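PDB 5BZA: beta-N-acetylhexosaminidase from Thermotoga neapolitana, which probably hydrolyses terminal non-reducing N-acetyl-D-hexosamine residues from N-acetyl-beta-D-hexosaminides, as a family 3 glycoside hydrolase. Local coordinates for residues Lys7-Gly12 and Glu286-Leu291; His161-Gly166 and Lys225-Glu230; Pro220-Lys225 and Asp245-Lys250; Glu260-Phe265 and Asn271-Asp276. All coordinates share one frame; numbering follows the deposited sequence.

Interaction 1: residues Lys7-Gly12 and Glu286-Leu291; sequences KLFFCG and ESLKKL
L288 points one methyl branch, CD2, at two neighbours, L8 and F9. The two meet it from different directions. The L8 side chain crosses that of L288 at about a right angle, and the two CD2 methyls lie 3.9 Å apart. F9 and L288 instead run past each other in opposite directions. The ring atom F9 CE2 is 3.8 Å from L288 CD2. F9 CZ reaches back to the root of the leucine, 4.1 Å from L288 CB. The methyl approaches the ring obliquely. L288 can extend toward the strand because its CG stands opposite the backbone N (chi1 176°).

The fold is the TIM barrel of the family 3 N-terminal domain. Strand 9-13 is its first strand, and helix 281-293 follows the last strand, 273-275. The contact therefore lays a late helix of the barrel on the start of its first strand and the residue before it. It is wholly apolar, and its three touching residues are buried. V262 of helix 258-268 and I297 also touch L288. L8 packs in addition on V302, S305 and I306 of helix 299-314, while F9 also meets L281 and Y284 of helix 281-293.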
loop_
_atom_site.group_PDB
_atom_site.type_symbol
_atom_site.label_atom_id
_atom_site.label_comp_id
_atom_site.label_asym_id
_atom_site.label_seq_id
_atom_site.Cartn_x
_atom_site.Cartn_y
_atom_site.Cartn_z
ATOM N N LYS B 7 19.810 15.277 18.377
ATOM C CA LYS B 7 19.873 13.822 18.359
ATOM C C LYS B 7 19.119 13.198 19.537
ATOM O O LYS B 7 18.741 12.035 19.497
ATOM C CB LYS B 7 21.327 13.371 18.300
ATOM C CG LYS B 7 21.903 13.753 16.930
ATOM C CD LYS B 7 23.288 13.245 16.636
ATOM C CE LYS B 7 23.682 13.718 15.242
ATOM N NZ LYS B 7 25.053 13.310 14.840
ATOM N N LEU B 8 18.835 13.982 20.559
ATOM C CA LEU B 8 18.130 13.411 21.691
ATOM C C LEU B 8 16.619 13.568 21.539
ATOM O O LEU B 8 15.874 13.388 22.507
ATOM C CB LEU B 8 18.597 14.054 23.010
ATOM C CG LEU B 8 19.774 13.363 23.718
ATOM C CD1 LEU B 8 20.970 13.293 22.799
ATOM C CD2 LEU B 8 20.140 14.017 25.072
ATOM N N PHE B 9 16.158 13.864 20.326
ATOM C CA PHE B 9 14.721 14.045 20.114
ATOM C C PHE B 9 14.170 13.261 18.944
ATOM O O PHE B 9 14.799 13.173 17.888
ATOM C CB PHE B 9 14.389 15.520 19.928
ATOM C CG PHE B 9 14.589 16.305 21.186
ATOM C CD1 PHE B 9 13.644 16.240 22.203
ATOM C CD2 PHE B 9 15.732 17.082 21.367
ATOM C CE1 PHE B 9 13.836 16.935 23.361
ATOM C CE2 PHE B 9 15.921 17.796 22.536
ATOM C CZ PHE B 9 14.979 17.721 23.532
ATOM N N PHE B 10 12.972 12.728 19.166
ATOM C CA PHE B 10 12.234 11.960 18.201
ATOM C C PHE B 10 10.889 12.657 18.091
ATOM O O PHE B 10 10.150 12.689 19.073
ATOM C CB PHE B 10 12.047 10.502 18.653
ATOM C CG PHE B 10 12.056 9.513 17.500
ATOM C CD1 PHE B 10 11.087 9.604 16.477
ATOM C CD2 PHE B 10 13.004 8.484 17.449
ATOM C CE1 PHE B 10 11.072 8.689 15.411
ATOM C CE2 PHE B 10 13.002 7.565 16.367
ATOM C CZ PHE B 10 12.030 7.676 15.347
ATOM N N CYS B 11 10.561 13.231 16.930
ATOM C CA CYS B 11 9.321 14.047 16.823
ATOM C C CYS B 11 8.239 13.504 15.900
ATOM O O CYS B 11 8.514 13.120 14.768
ATOM C CB CYS B 11 9.620 15.487 16.346
ATOM S SG CYS B 11 10.871 16.445 17.289
ATOM N N GLY B 12 7.008 13.558 16.371
ATOM C CA GLY B 12 5.839 13.173 15.612
ATOM C C GLY B 12 5.371 14.335 14.734
ATOM O O GLY B 12 5.446 15.518 15.136
ATOM N N GLU B 286 14.806 23.578 24.556
ATOM C CA GLU B 286 15.467 24.639 25.311
ATOM C C GLU B 286 15.605 24.112 26.731
ATOM O O GLU B 286 16.638 24.316 27.399
ATOM C CB GLU B 286 14.693 25.973 25.275
ATOM C CG GLU B 286 14.747 26.729 23.901
ATOM C CD GLU B 286 16.176 27.040 23.374
ATOM O OE1 GLU B 286 17.031 27.561 24.141
ATOM O OE2 GLU B 286 16.427 26.792 22.160
ATOM N N SER B 287 14.583 23.374 27.162
ATOM C CA SER B 287 14.597 22.836 28.513
ATOM C C SER B 287 15.828 21.948 28.656
ATOM O O SER B 287 16.589 22.086 29.641
ATOM C CB SER B 287 13.316 22.085 28.828
ATOM O OG SER B 287 13.354 21.668 30.167
ATOM N N LEU B 288 16.079 21.103 27.652
ATOM C CA LEU B 288 17.202 20.192 27.762
ATOM C C LEU B 288 18.449 21.020 27.970
ATOM O O LEU B 288 19.224 20.782 28.918
ATOM C CB LEU B 288 17.347 19.324 26.527
ATOM C CG LEU B 288 18.576 18.411 26.554
ATOM C CD1 LEU B 288 18.457 17.481 27.747
ATOM C CD2 LEU B 288 18.657 17.608 25.237
ATOM N N LYS B 289 18.593 22.053 27.150
ATOM C CA LYS B 289 19.806 22.853 27.194
ATOM C C LYS B 289 19.983 23.505 28.555
ATOM O O LYS B 289 21.079 23.503 29.104
ATOM C CB LYS B 289 19.790 23.916 26.122
ATOM C CG LYS B 289 20.285 23.424 24.793
ATOM C CD LYS B 289 20.148 24.525 23.785
ATOM C CE LYS B 289 20.868 25.759 24.249
ATOM N NZ LYS B 289 22.198 25.851 23.591
ATOM N N LYS B 290 18.889 24.008 29.119
ATOM C CA LYS B 290 18.975 24.656 30.406
ATOM C C LYS B 290 19.544 23.658 31.409
ATOM O O LYS B 290 20.502 23.976 32.121
ATOM C CB LYS B 290 17.606 25.145 30.872
ATOM C CG LYS B 290 17.631 25.756 32.273
ATOM C CD LYS B 290 16.207 26.050 32.767
ATOM C CE LYS B 290 16.117 26.175 34.292
ATOM N NZ LYS B 290 14.689 26.339 34.746
ATOM N N LEU B 291 18.976 22.447 31.419
ATOM C CA LEU B 291 19.319 21.433 32.411
ATOM C C LEU B 291 20.731 20.953 32.187
ATOM O O LEU B 291 21.364 20.423 33.094
ATOM C CB LEU B 291 18.329 20.266 32.352
ATOM C CG LEU B 291 16.891 20.689 32.641
ATOM C CD1 LEU B 291 15.887 19.539 32.625
ATOM C CD2 LEU B 291 16.892 21.353 34.010
#

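Interaction 2: residues His161-Gly166 and Lys225-Glu230; sequences HFPGHG and KKLITE. With CD (cadmium ion), chain N.
F162 and P163, which pack on L227, belong to the HFPGHG loop at the C-terminal end of strand 156-162 in the TIM barrel. The same loop carries a metal site. H161 NE2 binds a cadmium ion at 2.7 Å, and D245 is the other protein residue of that site. D117 is a second-shell partner: its OD2 pairs with H161 ND1 and its OD1 with H165 N. One face of the H161 imidazole is approached by H165 CD2, toward the rim.

On the other side of the contact is the first turn of helix 225-235. The F162 ring meets it with its edge. L227 O lies near the ring plane, 3.4 Å from F162 CE2 and equally far from F162 CZ. F162 CG is anti to the backbone N (chi1 171°), which carries the ring out to the helix. P163 follows a cis peptide bond and folds back over F162. P163 CB sits 3.9 Å above one ring face, over its centre. P163 CG then touches the leucine side chain, 4.3 Å from L227 CD2. On the helix itself, K226 NZ and E230 OE1 form a salt bridge of 3.0 Å, and the lysine comes from above the carboxylate plane.

No hydrogen bond joins the two segments. The attraction is apolar, with a probable small electrostatic part, since the ring's C-H edge carries slight positive charge and faces a carbonyl oxygen. H161 and H165 can both bind metal, whereas F162 and P163 form the apolar part of the loop that meets the helix.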
loop_
_atom_site.group_PDB
_atom_site.type_symbol
_atom_site.label_atom_id
_atom_site.label_comp_id
_atom_site.label_asym_id
_atom_site.label_seq_id
_atom_site.Cartn_x
_atom_site.Cartn_y
_atom_site.Cartn_z
ATOM N N HIS B 161 5.888 -1.950 25.733
ATOM C CA HIS B 161 6.451 -0.804 26.435
ATOM C C HIS B 161 7.141 -1.258 27.722
ATOM O O HIS B 161 6.482 -1.719 28.662
ATOM C CB HIS B 161 5.366 0.237 26.788
ATOM C CG HIS B 161 4.310 0.437 25.734
ATOM N ND1 HIS B 161 3.328 -0.495 25.461
ATOM C CD2 HIS B 161 4.068 1.491 24.920
ATOM C CE1 HIS B 161 2.537 -0.030 24.514
ATOM N NE2 HIS B 161 2.975 1.158 24.157
ATOM N N PHE B 162 8.456 -1.075 27.783
ATOM C CA PHE B 162 9.249 -1.551 28.905
ATOM C C PHE B 162 8.838 -0.865 30.230
ATOM O O PHE B 162 8.796 0.369 30.287
ATOM C CB PHE B 162 10.736 -1.290 28.610
ATOM C CG PHE B 162 11.631 -1.550 29.784
ATOM C CD1 PHE B 162 12.120 -2.825 30.025
ATOM C CD2 PHE B 162 11.930 -0.540 30.675
ATOM C CE1 PHE B 162 12.909 -3.071 31.121
ATOM C CE2 PHE B 162 12.707 -0.792 31.803
ATOM C CZ PHE B 162 13.199 -2.046 32.011
ATOM N N PRO B 163 8.654 -1.639 31.324
ATOM C CA PRO B 163 8.893 -3.080 31.462
ATOM C C PRO B 163 7.627 -3.935 31.244
ATOM O O PRO B 163 7.624 -5.117 31.549
ATOM C CB PRO B 163 9.385 -3.205 32.915
ATOM C CG PRO B 163 8.544 -2.136 33.653
ATOM C CD PRO B 163 8.438 -0.988 32.645
ATOM N N GLY B 164 6.553 -3.339 30.766
ATOM C CA GLY B 164 5.362 -4.116 30.499
ATOM C C GLY B 164 4.146 -3.371 30.972
ATOM O O GLY B 164 4.037 -3.057 32.172
ATOM N N HIS B 165 3.198 -3.185 30.041
ATOM C CA HIS B 165 2.062 -2.276 30.196
ATOM C C HIS B 165 0.757 -3.075 30.372
ATOM O O HIS B 165 -0.327 -2.502 30.537
ATOM C CB HIS B 165 1.974 -1.360 28.942
ATOM C CG HIS B 165 1.174 -0.097 29.120
ATOM N ND1 HIS B 165 -0.135 -0.083 29.566
ATOM C CD2 HIS B 165 1.492 1.197 28.859
ATOM C CE1 HIS B 165 -0.577 1.168 29.599
ATOM N NE2 HIS B 165 0.394 1.967 29.182
ATOM N N GLY B 166 0.851 -4.396 30.315
ATOM C CA GLY B 166 -0.339 -5.193 30.135
ATOM C C GLY B 166 -1.262 -5.308 31.336
ATOM O O GLY B 166 -2.487 -5.451 31.161
ATOM N N LYS B 225 14.942 5.932 37.256
ATOM C CA LYS B 225 16.341 5.506 37.216
ATOM C C LYS B 225 16.492 4.057 37.683
ATOM O O LYS B 225 17.366 3.314 37.229
ATOM C CB LYS B 225 17.208 6.407 38.099
ATOM C CG LYS B 225 18.686 6.026 38.072
ATOM C CD LYS B 225 19.541 6.987 38.893
ATOM C CE LYS B 225 19.404 8.450 38.449
ATOM N NZ LYS B 225 20.458 9.312 39.102
ATOM N N LYS B 226 15.610 3.629 38.563
ATOM C CA LYS B 226 15.733 2.265 38.999
ATOM C C LYS B 226 15.379 1.341 37.845
ATOM O O LYS B 226 16.167 0.472 37.485
ATOM C CB LYS B 226 14.851 2.016 40.213
ATOM C CG LYS B 226 14.915 0.592 40.753
ATOM C CD LYS B 226 14.132 0.493 42.067
ATOM C CE LYS B 226 14.272 -0.887 42.714
ATOM N NZ LYS B 226 15.715 -1.334 42.765
ATOM N N LEU B 227 14.254 1.600 37.200
ATOM C CA LEU B 227 13.779 0.724 36.133
ATOM C C LEU B 227 14.677 0.807 34.885
ATOM O O LEU B 227 14.959 -0.214 34.269
ATOM C CB LEU B 227 12.316 1.078 35.779
ATOM C CG LEU B 227 11.279 0.528 36.780
ATOM C CD1 LEU B 227 9.888 1.126 36.591
ATOM C CD2 LEU B 227 11.222 -0.975 36.763
ATOM N N ILE B 228 15.142 1.993 34.506
ATOM C CA ILE B 228 15.923 2.058 33.266
ATOM C C ILE B 228 17.413 1.743 33.509
ATOM O O ILE B 228 18.021 1.015 32.734
ATOM C CB ILE B 228 15.760 3.428 32.559
ATOM C CG1 ILE B 228 14.303 3.696 32.246
ATOM C CG2 ILE B 228 16.605 3.501 31.270
ATOM C CD1 ILE B 228 14.080 5.126 31.825
ATOM N N THR B 229 18.015 2.249 34.593
ATOM C CA THR B 229 19.440 1.928 34.811
ATOM C C THR B 229 19.628 0.583 35.525
ATOM O O THR B 229 20.321 -0.305 35.015
ATOM C CB THR B 229 20.200 2.998 35.639
ATOM O OG1 THR B 229 20.077 4.287 35.028
ATOM C CG2 THR B 229 21.694 2.624 35.709
ATOM N N GLU B 230 18.977 0.401 36.669
ATOM C CA GLU B 230 19.237 -0.798 37.463
ATOM C C GLU B 230 18.682 -2.024 36.742
ATOM O O GLU B 230 19.343 -3.080 36.668
ATOM C CB GLU B 230 18.635 -0.688 38.868
ATOM C CG GLU B 230 19.213 0.432 39.705
ATOM C CD GLU B 230 18.826 0.328 41.167
ATOM O OE1 GLU B 230 18.360 -0.759 41.590
ATOM O OE2 GLU B 230 18.929 1.355 41.882
HETATM CD CD CD N . 1.940 3.562 23.423
#

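Interaction 3: residues Pro220-Lys225 and Asp245-Lys250; sequences PATLSK and DAMEMK
The carboxylate of D245, whose backbone N lies 4.4 Å from T222 OG1, is the flat group here. Its OD1 takes the A246 N-H at 2.8 Å from above the carboxylate plane, about 37° out of it. The N-H...O angle is 140°, so the bond is bent. Its other oxygen, D245 OD2, faces the cadmium ion that H161 also binds. One oxygen is thus tied to the backbone of its own loop, and the other is turned to the metal.

Both segments are largely loop, at the C-terminal ends of TIM-barrel strands. Segment 220-225 lies between strand 205-208 and helix 225-235, and segment 245-250 comes after strand 241-243. Their touching side chains are T222, L223 and M247. The M247 chain bends at CB-CG (chi2 -63°), and this brings its thioether end over to the other loop. T222 and M247 lie alongside, pointing opposite ways. T222 turns its methyl to the sulfur side, with CG2 4.1 Å from M247 SD.

The hydroxyl, T222 OG1, hydrogen-bonds to H210 ND1 and to T208 OG1. H210 also pairs through NE2 with A246 O, so this one histidine links the two loops. F265 of helix 258-268 packs against T222, L223 and M247 alike. The loop after D245 is held as a type I turn from A246 to M249. M247 CE is the shared apolar contact: it lies 3.8 Å from T222 CG2 and 4.3 Å from L223 CD2.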
loop_
_atom_site.group_PDB
_atom_site.type_symbol
_atom_site.label_atom_id
_atom_site.label_comp_id
_atom_site.label_asym_id
_atom_site.label_seq_id
_atom_site.Cartn_x
_atom_site.Cartn_y
_atom_site.Cartn_z
ATOM N N PRO B 220 7.097 6.871 37.140
ATOM C CA PRO B 220 6.741 6.172 35.901
ATOM C C PRO B 220 7.997 5.572 35.314
ATOM O O PRO B 220 9.082 6.171 35.413
ATOM C CB PRO B 220 6.198 7.290 34.997
ATOM C CG PRO B 220 5.791 8.370 35.928
ATOM C CD PRO B 220 6.711 8.295 37.112
ATOM N N ALA B 221 7.878 4.399 34.726
ATOM C CA ALA B 221 9.075 3.753 34.203
ATOM C C ALA B 221 9.920 4.696 33.308
ATOM O O ALA B 221 11.162 4.637 33.320
ATOM C CB ALA B 221 8.692 2.481 33.445
ATOM N N THR B 222 9.250 5.549 32.526
ATOM C CA THR B 222 9.937 6.508 31.654
ATOM C C THR B 222 10.904 7.398 32.412
ATOM O O THR B 222 11.971 7.749 31.931
ATOM C CB THR B 222 8.910 7.363 30.883
ATOM O OG1 THR B 222 8.053 6.486 30.128
ATOM C CG2 THR B 222 9.601 8.374 29.930
ATOM N N LEU B 223 10.523 7.749 33.621
ATOM C CA LEU B 223 11.308 8.655 34.462
ATOM C C LEU B 223 12.008 7.967 35.631
ATOM O O LEU B 223 12.452 8.632 36.555
ATOM C CB LEU B 223 10.405 9.765 35.019
ATOM C CG LEU B 223 9.612 10.462 33.914
ATOM C CD1 LEU B 223 8.753 11.560 34.522
ATOM C CD2 LEU B 223 10.546 10.985 32.843
ATOM N N SER B 224 12.083 6.636 35.589
ATOM C CA SER B 224 12.580 5.868 36.723
ATOM C C SER B 224 13.999 5.349 36.519
ATOM O O SER B 224 14.221 4.419 35.734
ATOM C CB SER B 224 11.643 4.693 37.009
ATOM O OG SER B 224 12.275 3.747 37.864
ATOM N N LYS B 225 14.942 5.932 37.256
ATOM C CA LYS B 225 16.341 5.506 37.216
ATOM C C LYS B 225 16.492 4.057 37.683
ATOM O O LYS B 225 17.366 3.314 37.229
ATOM C CB LYS B 225 17.208 6.407 38.099
ATOM C CG LYS B 225 18.686 6.026 38.072
ATOM C CD LYS B 225 19.541 6.987 38.893
ATOM C CE LYS B 225 19.404 8.450 38.449
ATOM N NZ LYS B 225 20.458 9.312 39.102
ATOM N N ASP B 245 8.060 6.891 25.761
ATOM C CA ASP B 245 6.781 7.043 25.062
ATOM C C ASP B 245 6.579 8.573 24.952
ATOM O O ASP B 245 7.368 9.331 25.512
ATOM C CB ASP B 245 5.620 6.354 25.785
ATOM C CG ASP B 245 4.492 5.982 24.834
ATOM O OD1 ASP B 245 4.521 6.484 23.682
ATOM O OD2 ASP B 245 3.555 5.231 25.224
ATOM N N ALA B 246 5.563 9.049 24.238
ATOM C CA ALA B 246 5.466 10.509 23.968
ATOM C C ALA B 246 5.305 11.308 25.260
ATOM O O ALA B 246 4.372 11.086 26.025
ATOM C CB ALA B 246 4.317 10.813 23.021
ATOM N N MET B 247 6.213 12.257 25.494
ATOM C CA MET B 247 6.265 12.963 26.798
ATOM C C MET B 247 5.048 13.819 27.088
ATOM O O MET B 247 4.761 14.102 28.242
ATOM C CB MET B 247 7.507 13.854 26.871
ATOM C CG MET B 247 8.787 13.118 27.096
ATOM S SD MET B 247 8.863 12.232 28.679
ATOM C CE MET B 247 10.588 11.751 28.611
ATOM N N GLU B 248 4.354 14.255 26.038
ATOM C CA GLU B 248 3.217 15.153 26.193
ATOM C C GLU B 248 2.049 14.386 26.787
ATOM O O GLU B 248 1.116 14.991 27.279
ATOM C CB GLU B 248 2.790 15.773 24.843
ATOM C CG GLU B 248 3.850 16.685 24.197
ATOM C CD GLU B 248 4.689 15.935 23.178
ATOM O OE1 GLU B 248 4.831 14.698 23.347
ATOM O OE2 GLU B 248 5.179 16.567 22.197
ATOM N N MET B 249 2.071 13.064 26.710
ATOM C CA MET B 249 0.963 12.306 27.254
ATOM C C MET B 249 0.686 12.646 28.756
ATOM O O MET B 249 1.593 12.933 29.543
ATOM C CB MET B 249 1.197 10.817 27.080
ATOM C CG MET B 249 0.730 10.255 25.750
ATOM S SD MET B 249 1.128 8.488 25.560
ATOM C CE MET B 249 2.833 8.598 25.389
ATOM N N LYS B 250 -0.596 12.663 29.091
ATOM C CA LYS B 250 -1.106 13.179 30.349
ATOM C C LYS B 250 -0.452 12.483 31.547
ATOM O O LYS B 250 -0.149 13.123 32.550
ATOM C CB LYS B 250 -2.622 12.982 30.377
ATOM C CG LYS B 250 -3.426 14.196 29.970
ATOM C CD LYS B 250 -4.852 13.798 29.552
ATOM C CE LYS B 250 -5.624 15.000 29.048
ATOM N NZ LYS B 250 -5.473 16.136 30.022
#

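Interaction 4: residues Glu260-Phe265 and Asn271-Asp276; sequences EAVRFF and NMILLD
F265 and I273 are brought together by their first torsions. F265 CG is anti to its N (chi1 173°), and this extends the ring from the helix toward the strand. In I273, CG1 stands opposite the carbonyl carbon (chi1 -64°), which sets CG1 and CD1 against the ring. The ring and the isoleucine overlap side by side, heading in opposite senses, with F265 CD2 3.5 Å from I273 CG1. At the far end of the ring, F265 CZ is 3.3 Å from M272 O and 3.6 Å from N271 N, both oblique to the ring, while M272 N lies at its edge, in plane.

V262, one turn earlier, crosses I273 at about a right angle. V262 CG1 and CG2 are both 4.1 Å from I273 CD1. An alanine in place of F265 would remove the ring and is likely to open a gap beside I273 and the N271-M272 backbone.

Helix 258-268 lies against strand 273-275, which follows it in the TIM barrel, the second half of a beta-alpha-beta crossover from strand 241-243. Strand 9-13 borders the strand on one side, and M272 makes backbone hydrogen bonds with V242 and S244 on the other. V262 also touches Y284 of helix 281-293.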
loop_
_atom_site.group_PDB
_atom_site.type_symbol
_atom_site.label_atom_id
_atom_site.label_comp_id
_atom_site.label_asym_id
_atom_site.label_seq_id
_atom_site.Cartn_x
_atom_site.Cartn_y
_atom_site.Cartn_z
ATOM N N GLU B 260 11.046 18.551 34.405
ATOM C CA GLU B 260 11.147 17.327 35.209
ATOM C C GLU B 260 11.211 16.078 34.290
ATOM O O GLU B 260 12.069 15.195 34.462
ATOM C CB GLU B 260 9.967 17.229 36.194
ATOM C CG GLU B 260 10.048 18.123 37.464
ATOM C CD GLU B 260 8.705 18.157 38.217
ATOM O OE1 GLU B 260 7.686 17.880 37.549
ATOM O OE2 GLU B 260 8.634 18.445 39.450
ATOM N N ALA B 261 10.304 16.009 33.317
ATOM C CA ALA B 261 10.290 14.896 32.354
ATOM C C ALA B 261 11.641 14.729 31.663
ATOM O O ALA B 261 12.201 13.623 31.600
ATOM C CB ALA B 261 9.199 15.105 31.327
ATOM N N VAL B 262 12.178 15.835 31.162
ATOM C CA VAL B 262 13.475 15.802 30.498
ATOM C C VAL B 262 14.600 15.349 31.432
ATOM O O VAL B 262 15.385 14.427 31.070
ATOM C CB VAL B 262 13.790 17.159 29.872
ATOM C CG1 VAL B 262 15.209 17.197 29.335
ATOM C CG2 VAL B 262 12.787 17.416 28.736
ATOM N N ARG B 263 14.679 15.993 32.613
ATOM C CA ARG B 263 15.722 15.696 33.606
ATOM C C ARG B 263 15.656 14.243 34.025
ATOM O O ARG B 263 16.646 13.525 33.974
ATOM C CB ARG B 263 15.587 16.545 34.886
ATOM C CG ARG B 263 16.842 16.439 35.802
ATOM C CD ARG B 263 16.660 16.997 37.241
ATOM N NE ARG B 263 15.665 18.064 37.307
ATOM C CZ ARG B 263 14.428 17.905 37.784
ATOM N NH1 ARG B 263 14.027 16.724 38.293
ATOM N NH2 ARG B 263 13.594 18.943 37.772
ATOM N N PHE B 264 14.480 13.824 34.472
ATOM C CA PHE B 264 14.340 12.473 34.990
ATOM C C PHE B 264 14.681 11.464 33.878
ATOM O O PHE B 264 15.471 10.548 34.100
ATOM C CB PHE B 264 12.931 12.219 35.527
ATOM C CG PHE B 264 12.683 12.765 36.924
ATOM C CD1 PHE B 264 13.663 12.688 37.895
ATOM C CD2 PHE B 264 11.450 13.359 37.249
ATOM C CE1 PHE B 264 13.425 13.176 39.186
ATOM C CE2 PHE B 264 11.203 13.863 38.514
ATOM C CZ PHE B 264 12.193 13.762 39.506
ATOM N N PHE B 265 14.099 11.637 32.688
ATOM C CA PHE B 265 14.323 10.653 31.636
ATOM C C PHE B 265 15.810 10.519 31.298
ATOM O O PHE B 265 16.341 9.407 31.226
ATOM C CB PHE B 265 13.522 11.020 30.389
ATOM C CG PHE B 265 13.816 10.151 29.199
ATOM C CD1 PHE B 265 13.261 8.883 29.085
ATOM C CD2 PHE B 265 14.667 10.601 28.193
ATOM C CE1 PHE B 265 13.541 8.090 27.964
ATOM C CE2 PHE B 265 14.939 9.808 27.070
ATOM C CZ PHE B 265 14.375 8.560 26.956
ATOM N N ASN B 271 17.753 7.736 26.189
ATOM C CA ASN B 271 18.499 8.347 25.104
ATOM C C ASN B 271 17.679 9.319 24.253
ATOM O O ASN B 271 18.121 10.424 23.971
ATOM C CB ASN B 271 19.066 7.289 24.177
ATOM C CG ASN B 271 19.941 6.301 24.880
ATOM O OD1 ASN B 271 19.794 5.086 24.664
ATOM N ND2 ASN B 271 20.893 6.796 25.685
ATOM N N MET B 272 16.510 8.902 23.783
ATOM C CA MET B 272 15.750 9.798 22.933
ATOM C C MET B 272 14.415 10.125 23.514
ATOM O O MET B 272 13.622 9.236 23.819
ATOM C CB MET B 272 15.536 9.215 21.527
ATOM C CG MET B 272 16.786 9.106 20.707
ATOM S SD MET B 272 16.507 8.709 18.956
ATOM C CE MET B 272 16.176 10.349 18.303
ATOM N N ILE B 273 14.143 11.418 23.586
ATOM C CA ILE B 273 12.837 11.894 24.019
ATOM C C ILE B 273 11.836 11.938 22.854
ATOM O O ILE B 273 12.072 12.635 21.879
ATOM C CB ILE B 273 12.980 13.256 24.656
ATOM C CG1 ILE B 273 13.832 13.066 25.920
ATOM C CG2 ILE B 273 11.610 13.827 24.920
ATOM C CD1 ILE B 273 14.334 14.325 26.577
ATOM N N LEU B 274 10.743 11.171 22.957
ATOM C CA LEU B 274 9.715 11.159 21.929
ATOM C C LEU B 274 8.657 12.246 22.214
ATOM O O LEU B 274 8.097 12.305 23.316
ATOM C CB LEU B 274 9.081 9.765 21.834
ATOM C CG LEU B 274 7.962 9.560 20.805
ATOM C CD1 LEU B 274 8.559 9.523 19.368
ATOM C CD2 LEU B 274 7.118 8.329 21.032
ATOM N N LEU B 275 8.484 13.180 21.270
ATOM C CA LEU B 275 7.389 14.174 21.287
ATOM C C LEU B 275 6.331 13.825 20.293
ATOM O O LEU B 275 6.670 13.550 19.152
ATOM C CB LEU B 275 7.894 15.562 20.956
ATOM C CG LEU B 275 9.027 15.977 21.873
ATOM C CD1 LEU B 275 9.561 17.313 21.441
ATOM C CD2 LEU B 275 8.480 15.991 23.344
ATOM N N ASP B 276 5.061 13.902 20.657
ATOM C CA ASP B 276 4.045 13.510 19.697
ATOM C C ASP B 276 3.652 14.698 18.819
ATOM O O ASP B 276 2.746 14.579 17.998
ATOM C CB ASP B 276 2.813 12.870 20.378
ATOM C CG ASP B 276 2.040 13.842 21.215
ATOM O OD1 ASP B 276 2.534 14.959 21.433
ATOM O OD2 ASP B 276 0.942 13.478 21.702
#

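In the fold
All four contacts lie in the TIM-barrel N-terminal domain. Interactions 1 and 4 have centres about 7 Å apart and share neighbouring strands 9-13 and 273-275, joined by a hydrogen bond from L275 N to F10 O and probably one from G12 N to L275 O. The centres of interactions 3 and 4 are also about 7 Å apart, with M247 N hydrogen-bonded to L274 O. Interactions 2 and 3 have centres about 10 Å apart, share K225, and alternate along the chain. Interactions 2, 3 and 4 fall within the span that interaction 1 bridges. Interactions 1 and 2, centres about 21 Å apart, do not touch. The series runs from first-strand packing to the loops whose H161 and D245 bind one cadmium ion.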